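Local structure of mandelate racemase/muconate lactonizing protein (Thermobispora bispora, 3VC5) at residues W50-I55 with E414-R419. The protein probably catalyses the magnesium-dependent dehydration of D-glucarate to 5-dehydro-4-deoxy-D-glucarate, as a member of the enolase superfamily. Sequence-based numbering, arbitrary orientation.
Sequences WALRTI and ERCGIR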
loop_
_atom_site.group_PDB
_atom_site.type_symbol
_atom_site.label_atom_id
_atom_site.label_comp_id
_atom_site.label_asym_id
_atom_site.label_seq_id
_atom_site.Cartn_x
_atom_site.Cartn_y
_atom_site.Cartn_z
ATOM N N TRP A 50 21.475 12.272 27.267
ATOM C CA TRP A 50 21.315 10.886 26.799
ATOM C C TRP A 50 20.030 10.774 26.000
ATOM O O TRP A 50 18.977 11.263 26.452
ATOM C CB TRP A 50 21.230 9.912 27.971
ATOM C CG TRP A 50 22.448 9.901 28.837
ATOM C CD1 TRP A 50 22.612 10.546 30.050
ATOM C CD2 TRP A 50 23.695 9.233 28.568
ATOM N NE1 TRP A 50 23.878 10.292 30.550
ATOM C CE2 TRP A 50 24.557 9.498 29.658
ATOM C CE3 TRP A 50 24.160 8.430 27.517
ATOM C CZ2 TRP A 50 25.861 8.999 29.717
ATOM C CZ3 TRP A 50 25.447 7.933 27.575
ATOM C CH2 TRP A 50 26.286 8.214 28.680
ATOM N N ALA A 51 20.110 10.122 24.838
ATOM C CA ALA A 51 18.937 9.731 24.066
ATOM C C ALA A 51 18.740 8.225 24.299
ATOM O O ALA A 51 19.711 7.482 24.459
ATOM C CB ALA A 51 19.134 10.029 22.580
ATOM N N LEU A 52 17.481 7.790 24.362
ATOM C CA LEU A 52 17.145 6.394 24.659
ATOM C C LEU A 52 16.627 5.703 23.383
ATOM O O LEU A 52 15.937 6.322 22.561
ATOM C CB LEU A 52 16.010 6.380 25.684
ATOM C CG LEU A 52 16.249 7.187 26.974
ATOM C CD1 LEU A 52 15.054 7.098 27.916
ATOM C CD2 LEU A 52 17.538 6.751 27.683
ATOM N N ARG A 53 16.887 4.406 23.275
ATOM C CA ARG A 53 16.321 3.562 22.215
ATOM C C ARG A 53 16.112 2.177 22.795
ATOM O O ARG A 53 16.680 1.846 23.855
ATOM C CB ARG A 53 17.240 3.452 20.978
ATOM C CG ARG A 53 17.503 4.766 20.244
ATOM C CD ARG A 53 16.267 5.354 19.587
ATOM N NE ARG A 53 16.059 4.879 18.212
ATOM C CZ ARG A 53 15.050 5.302 17.446
ATOM N NH1 ARG A 53 14.191 6.188 17.946
ATOM N NH2 ARG A 53 14.875 4.829 16.204
ATOM N N THR A 54 15.362 1.354 22.068
ATOM C CA THR A 54 15.213 -0.046 22.432
ATOM C C THR A 54 15.629 -0.844 21.210
ATOM O O THR A 54 15.152 -0.600 20.075
ATOM C CB THR A 54 13.741 -0.399 22.779
ATOM O OG1 THR A 54 13.318 0.412 23.869
ATOM C CG2 THR A 54 13.630 -1.873 23.184
ATOM N N ILE A 55 16.586 -1.732 21.422
ATOM C CA ILE A 55 17.009 -2.643 20.378
ATOM C C ILE A 55 16.279 -3.974 20.511
ATOM O O ILE A 55 16.192 -4.550 21.596
ATOM C CB ILE A 55 18.534 -2.869 20.449
ATOM C CG1 ILE A 55 19.234 -1.504 20.453
ATOM C CG2 ILE A 55 19.001 -3.795 19.332
ATOM C CD1 ILE A 55 18.954 -0.606 19.293
ATOM N N GLU A 414 21.514 1.748 31.908
ATOM C CA GLU A 414 21.296 1.398 33.314
ATOM C C GLU A 414 21.603 2.568 34.250
ATOM O O GLU A 414 20.857 2.805 35.201
ATOM C CB GLU A 414 22.071 0.134 33.731
ATOM C CG GLU A 414 21.476 -1.163 33.159
ATOM C CD GLU A 414 20.051 -1.448 33.667
ATOM O OE1 GLU A 414 19.865 -1.631 34.888
ATOM O OE2 GLU A 414 19.112 -1.503 32.840
ATOM N N ARG A 415 22.679 3.309 33.992
ATOM C CA ARG A 415 23.070 4.361 34.938
ATOM C C ARG A 415 22.924 5.791 34.452
ATOM O O ARG A 415 23.386 6.697 35.121
ATOM C CB ARG A 415 24.491 4.126 35.447
ATOM C CG ARG A 415 25.426 3.669 34.394
ATOM C CD ARG A 415 26.243 4.786 33.802
ATOM N NE ARG A 415 27.302 4.255 32.945
ATOM C CZ ARG A 415 28.030 4.987 32.100
ATOM N NH1 ARG A 415 27.857 6.308 32.010
ATOM N NH2 ARG A 415 28.945 4.399 31.360
ATOM N N CYS A 416 22.216 6.018 33.343
ATOM C CA CYS A 416 22.203 7.358 32.761
ATOM C C CYS A 416 21.217 8.288 33.466
ATOM O O CYS A 416 21.252 9.514 33.270
ATOM C CB CYS A 416 21.914 7.286 31.263
ATOM S SG CYS A 416 20.158 6.995 30.863
ATOM N N GLY A 417 20.336 7.709 34.278
ATOM C CA GLY A 417 19.416 8.498 35.095
ATOM C C GLY A 417 18.244 9.079 34.327
ATOM O O GLY A 417 17.524 9.933 34.856
ATOM N N ILE A 418 18.040 8.628 33.083
ATOM C CA ILE A 418 16.896 9.103 32.277
ATOM C C ILE A 418 16.095 7.899 31.830
ATOM O O ILE A 418 16.660 6.901 31.403
ATOM C CB ILE A 418 17.341 9.938 31.032
ATOM C CG1 ILE A 418 18.097 11.196 31.492
ATOM C CG2 ILE A 418 16.122 10.350 30.203
ATOM C CD1 ILE A 418 18.700 11.989 30.378
ATOM N N ARG A 419 14.769 7.990 31.945
ATOM C CA ARG A 419 13.910 6.867 31.577
ATOM C C ARG A 419 12.851 7.236 30.549
ATOM O O ARG A 419 12.328 6.355 29.866
ATOM C CB ARG A 419 13.238 6.264 32.807
ATOM C CG ARG A 419 14.225 5.530 33.717
ATOM C CD ARG A 419 14.698 4.266 33.041
ATOM N NE ARG A 419 15.711 3.493 33.779
ATOM C CZ ARG A 419 17.025 3.589 33.564
ATOM N NH1 ARG A 419 17.500 4.461 32.682
ATOM N NH2 ARG A 419 17.867 2.810 34.234
#
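A Cys sulfur-aromatic and CH-pi contact joins strand 50-60 to the turn that follows helix 403-415, where W50 lies on C416. The CB of C416 stands over one face of the indole, 3.5 Å from the centroid of the W50 five-membered ring and 7° off its normal. SG of C416, between its own backbone N and carbonyl carbon (chi1 77°), leans obliquely past the ring toward L52, whose CD2 it meets at 4.1 Å; it also accepts a hydrogen bond from the N of I418 (3.5 Å). G417 turns the chain with positive phi and brings I418 back to the strand. There CD1 of I418 lies near the indole plane at its edge and packs on W50 CB (4.1 Å), while I418 CG2 packs on CD1 of L52, which also meets R419 O at 3.4 Å. R415 NH1 comes obliquely to CZ2 of W50 (4.1 Å), its guanidinium 89° from the indole plane, its NH2 salt-bridged to E411. An alanine in place of W50 would probably uncover C416 CB and leave R415 NH1 without its aromatic neighbour. No hydrogen bond links the segments: this mainly apolar surface packing sets the turn against the three-stranded antiparallel sheet of the enolase-superfamily N-terminal capping domain.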